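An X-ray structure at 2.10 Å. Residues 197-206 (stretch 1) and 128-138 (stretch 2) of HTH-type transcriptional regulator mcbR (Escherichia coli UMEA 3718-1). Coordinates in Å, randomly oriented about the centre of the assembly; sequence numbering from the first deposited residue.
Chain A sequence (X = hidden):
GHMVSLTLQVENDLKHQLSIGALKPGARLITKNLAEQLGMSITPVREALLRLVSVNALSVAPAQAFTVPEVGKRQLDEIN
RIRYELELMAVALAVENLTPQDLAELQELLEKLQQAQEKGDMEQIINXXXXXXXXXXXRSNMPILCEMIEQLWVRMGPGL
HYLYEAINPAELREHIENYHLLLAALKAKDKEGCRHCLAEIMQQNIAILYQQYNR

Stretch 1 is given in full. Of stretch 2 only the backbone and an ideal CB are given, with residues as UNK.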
# COMPACT_ATOMS: atom_id res chain seq x y z
N CYS A 197 15.46 5.72 -16.33
CA CYS A 197 15.13 4.56 -17.16
C CYS A 197 13.83 3.90 -16.70
O CYS A 197 12.98 3.54 -17.52
CB CYS A 197 16.28 3.53 -17.15
SG CYS A 197 17.76 4.13 -18.05
N LEU A 198 13.67 3.76 -15.39
CA LEU A 198 12.46 3.14 -14.86
C LEU A 198 11.24 4.03 -15.15
O LEU A 198 10.18 3.52 -15.50
CB LEU A 198 12.59 2.89 -13.36
CG LEU A 198 11.40 2.16 -12.73
CD1 LEU A 198 11.14 0.82 -13.44
CD2 LEU A 198 11.64 1.96 -11.21
N ALA A 199 11.40 5.34 -15.03
CA ALA A 199 10.31 6.25 -15.38
C ALA A 199 9.92 6.11 -16.86
O ALA A 199 8.74 6.08 -17.20
CB ALA A 199 10.69 7.70 -15.07
N GLU A 200 10.93 6.00 -17.72
CA GLU A 200 10.70 5.82 -19.16
C GLU A 200 9.96 4.50 -19.42
O GLU A 200 9.05 4.45 -20.26
CB GLU A 200 12.05 5.84 -19.92
CG GLU A 200 12.72 7.22 -20.07
CD GLU A 200 12.22 8.02 -21.27
OE1 GLU A 200 12.35 7.52 -22.41
OE2 GLU A 200 11.75 9.16 -21.09
N ILE A 201 10.35 3.45 -18.71
CA ILE A 201 9.70 2.14 -18.84
C ILE A 201 8.22 2.25 -18.49
O ILE A 201 7.35 1.77 -19.22
CB ILE A 201 10.38 1.08 -17.94
CG1 ILE A 201 11.76 0.73 -18.51
CG2 ILE A 201 9.51 -0.20 -17.83
CD1 ILE A 201 12.59 -0.15 -17.62
N MSE A 202 7.95 2.91 -17.38
CA MSE A 202 6.58 3.05 -16.92
C MSE A 202 5.78 3.91 -17.88
O MSE A 202 4.66 3.55 -18.23
CB MSE A 202 6.56 3.63 -15.50
CG MSE A 202 7.09 2.66 -14.43
SE MSE A 202 6.82 3.31 -12.57
CE MSE A 202 8.11 4.76 -12.52
N GLN A 203 6.36 5.01 -18.34
CA GLN A 203 5.66 5.90 -19.27
C GLN A 203 5.24 5.18 -20.55
O GLN A 203 4.09 5.28 -20.99
CB GLN A 203 6.52 7.11 -19.63
CG GLN A 203 6.50 8.20 -18.60
CD GLN A 203 7.40 9.36 -18.97
OE1 GLN A 203 7.77 9.54 -20.14
NE2 GLN A 203 7.76 10.16 -17.98
N GLN A 204 6.17 4.42 -21.14
CA GLN A 204 5.86 3.73 -22.39
C GLN A 204 4.84 2.59 -22.17
O GLN A 204 3.98 2.36 -23.03
CB GLN A 204 7.14 3.20 -23.05
CG GLN A 204 7.82 2.03 -22.32
CD GLN A 204 9.11 1.55 -23.00
OE1 GLN A 204 9.66 2.23 -23.87
NE2 GLN A 204 9.58 0.37 -22.61
N ASN A 205 4.90 1.91 -21.03
CA ASN A 205 3.98 0.79 -20.78
C ASN A 205 2.56 1.29 -20.48
O ASN A 205 1.56 0.72 -20.95
CB ASN A 205 4.49 -0.11 -19.63
CG ASN A 205 5.75 -0.90 -20.01
OD1 ASN A 205 6.12 -0.96 -21.18
ND2 ASN A 205 6.39 -1.53 -19.03
N ILE A 206 2.48 2.38 -19.73
CA ILE A 206 1.21 3.03 -19.42
C ILE A 206 0.53 3.56 -20.68
O ILE A 206 -0.70 3.44 -20.84
CB ILE A 206 1.44 4.20 -18.41
CG1 ILE A 206 1.75 3.65 -17.01
CG2 ILE A 206 0.23 5.13 -18.32
CD1 ILE A 206 2.29 4.73 -16.06
N UNK A 128 7.51 -11.76 -16.81
CA UNK A 128 8.94 -11.54 -16.67
C UNK A 128 9.23 -10.06 -16.33
O UNK A 128 10.11 -9.78 -15.53
CB UNK A 128 9.66 -11.95 -17.95
N UNK A 129 8.48 -9.12 -16.92
CA UNK A 129 8.65 -7.70 -16.56
C UNK A 129 8.45 -7.49 -15.05
O UNK A 129 9.24 -6.82 -14.38
CB UNK A 129 7.67 -6.83 -17.34
N UNK A 130 7.40 -8.12 -14.53
CA UNK A 130 7.08 -8.14 -13.11
C UNK A 130 8.22 -8.73 -12.27
O UNK A 130 8.67 -8.11 -11.31
CB UNK A 130 5.79 -8.94 -12.88
N UNK A 131 8.69 -9.91 -12.67
CA UNK A 131 9.74 -10.62 -11.95
C UNK A 131 11.04 -9.82 -11.96
O UNK A 131 11.78 -9.79 -10.97
CB UNK A 131 9.96 -12.00 -12.56
N UNK A 132 11.32 -9.20 -13.09
CA UNK A 132 12.51 -8.38 -13.25
C UNK A 132 12.49 -7.19 -12.29
O UNK A 132 13.43 -6.97 -11.52
CB UNK A 132 12.63 -7.89 -14.70
N UNK A 133 11.40 -6.43 -12.31
CA UNK A 133 11.36 -5.24 -11.46
C UNK A 133 11.31 -5.62 -9.98
O UNK A 133 11.95 -4.99 -9.15
CB UNK A 133 10.15 -4.37 -11.82
N UNK A 134 10.59 -6.69 -9.65
CA UNK A 134 10.48 -7.11 -8.26
C UNK A 134 11.82 -7.60 -7.72
O UNK A 134 12.14 -7.34 -6.57
CB UNK A 134 9.42 -8.21 -8.12
N UNK A 135 12.59 -8.29 -8.56
CA UNK A 135 13.92 -8.72 -8.18
C UNK A 135 14.79 -7.52 -7.82
O UNK A 135 15.59 -7.57 -6.89
CB UNK A 135 14.56 -9.53 -9.31
N UNK A 136 14.63 -6.44 -8.58
CA UNK A 136 15.34 -5.21 -8.27
C UNK A 136 14.86 -4.66 -6.93
O UNK A 136 15.66 -4.42 -6.03
CB UNK A 136 15.14 -4.18 -9.38
N UNK A 137 13.54 -4.49 -6.81
CA UNK A 137 12.96 -3.81 -5.67
C UNK A 137 13.27 -4.51 -4.36
O UNK A 137 13.47 -3.84 -3.34
CB UNK A 137 11.45 -3.69 -5.85
N UNK A 138 13.34 -5.84 -4.39
CA UNK A 138 13.61 -6.61 -3.19
C UNK A 138 14.95 -6.26 -2.56
O UNK A 138 15.10 -6.36 -1.34
CB UNK A 138 13.57 -8.11 -3.51

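The two helices run roughly antiparallel, at 152°, with axes no nearer than 13.5 Å. No ideal CB of stretch 2 has an atom of stretch 1 within 5.5 Å, so only side chains of some length can make contact. Backbone angles are helical throughout, which disfavours proline and glycine without selecting among the rest.

Position 128 is out of reach of stretch 1; the residue is Val128.

At position 129 CA-to-CB points toward stretch 1, whose nearest CA is that of Ile201, 10.2 Å from the CA of 129. The amide of Asn205 lies ahead, so a medium or long polar residue would suit, and an apolar one could approach Ile201. The residue is Asn129, which only grazes Asn205.

Positions 130 and 131 are out of reach, and many residues would fit; they are Arg130 and Leu131.

Position 132 points toward stretch 1, but across a wide gap that a large side chain could narrow. The residue is Phe132, with chi1 t; its CE2 stays 5.5 Å from Ile201 CD1.

Position 133 also points toward stretch 1, opposite Leu198, with 9.1 Å between their CA atoms. Leu198, Ile201, Met202 and Asn205 outline a hollow, largely apolar but with an amide at one border. A long side chain is needed: methionine, lysine, glutamine or arginine could all reach in. The residue is Arg133, a knob among these four. Its aliphatic part suits the apolar wall, CD lying 3.8 Å from Leu198 CD1. The flat guanidinium lies against Ile201, whose CG2 covers one face, 3.8 Å from Arg133 NH2, while Met202 CG approaches NH1 of Arg133 obliquely at 3.7 Å. At the edge, Arg133 NH2 and Asn205 ND2 are 3.3 Å apart, but both are donors, so this is packing without a hydrogen bond. Arg133 NH1 is hydrogen-bonded elsewhere in the structure.

Positions 134 and 135 are out of reach and hold Leu134 and Ala135.

Position 136 points toward stretch 1, but Leu198 is distant; a medium apolar residue would sit short of it and a longer one might reach. The residue is Ile136, whose CD1 is 6.4 Å from Leu198 CD1.

Position 137 points sideways, so a contact requires a long side chain that bends back toward the methyls of Leu198. Methionine or a large aromatic could come close; a short aliphatic would not. Tyr137, with chi1 m, brings its far end nearer: Leu198 CD2 meets the ring edge, 4.1 Å from Tyr137 CE1 and 3.4 Å from Tyr137 OH.

Position 138 is out of reach; it is His138.

Stretch 2 (128-138) VNRLFRLAIYH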
# COMPACT_ATOMS: atom_id res chain seq x y z
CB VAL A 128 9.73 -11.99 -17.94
CG1 VAL A 128 11.19 -11.64 -17.80
CG2 VAL A 128 9.58 -13.50 -18.14
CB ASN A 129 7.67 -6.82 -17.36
CG ASN A 129 7.44 -5.46 -16.72
OD1 ASN A 129 6.39 -5.21 -16.15
ND2 ASN A 129 8.43 -4.58 -16.80
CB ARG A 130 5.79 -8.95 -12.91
CG ARG A 130 5.14 -8.89 -11.54
CD ARG A 130 4.00 -9.91 -11.48
NE ARG A 130 4.52 -11.28 -11.56
CZ ARG A 130 4.97 -11.99 -10.53
NH1 ARG A 130 5.00 -11.45 -9.32
NH2 ARG A 130 5.41 -13.22 -10.72
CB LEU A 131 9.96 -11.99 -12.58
CG LEU A 131 8.92 -13.07 -12.27
CD1 LEU A 131 9.29 -14.37 -12.96
CD2 LEU A 131 8.74 -13.26 -10.77
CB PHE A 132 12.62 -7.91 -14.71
CG PHE A 132 13.78 -6.99 -15.00
CD1 PHE A 132 15.06 -7.50 -15.20
CD2 PHE A 132 13.58 -5.62 -15.10
CE1 PHE A 132 16.13 -6.65 -15.47
CE2 PHE A 132 14.65 -4.76 -15.38
CZ PHE A 132 15.93 -5.28 -15.56
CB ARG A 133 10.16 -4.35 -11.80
CG ARG A 133 10.40 -3.39 -12.98
CD ARG A 133 9.23 -2.39 -13.09
NE ARG A 133 8.50 -2.45 -14.34
CZ ARG A 133 7.42 -1.73 -14.58
NH1 ARG A 133 6.96 -0.91 -13.64
NH2 ARG A 133 6.79 -1.82 -15.74
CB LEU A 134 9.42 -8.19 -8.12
CG LEU A 134 8.87 -8.37 -6.71
CD1 LEU A 134 8.39 -7.05 -6.16
CD2 LEU A 134 7.75 -9.39 -6.72
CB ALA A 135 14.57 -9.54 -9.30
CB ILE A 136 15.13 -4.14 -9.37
CG1 ILE A 136 15.73 -4.60 -10.70
CG2 ILE A 136 15.75 -2.82 -8.95
CD1 ILE A 136 15.32 -3.73 -11.89
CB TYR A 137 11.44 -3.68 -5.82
CG TYR A 137 11.01 -2.91 -7.04
CD1 TYR A 137 11.88 -2.07 -7.71
CD2 TYR A 137 9.71 -3.03 -7.53
CE1 TYR A 137 11.49 -1.36 -8.84
CE2 TYR A 137 9.30 -2.33 -8.65
CZ TYR A 137 10.20 -1.49 -9.30
OH TYR A 137 9.78 -0.81 -10.43
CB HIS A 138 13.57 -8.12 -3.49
CG HIS A 138 12.19 -8.69 -3.54
ND1 HIS A 138 11.92 -9.95 -4.04
CD2 HIS A 138 11.00 -8.19 -3.12
CE1 HIS A 138 10.62 -10.19 -3.94
NE2 HIS A 138 10.04 -9.14 -3.39
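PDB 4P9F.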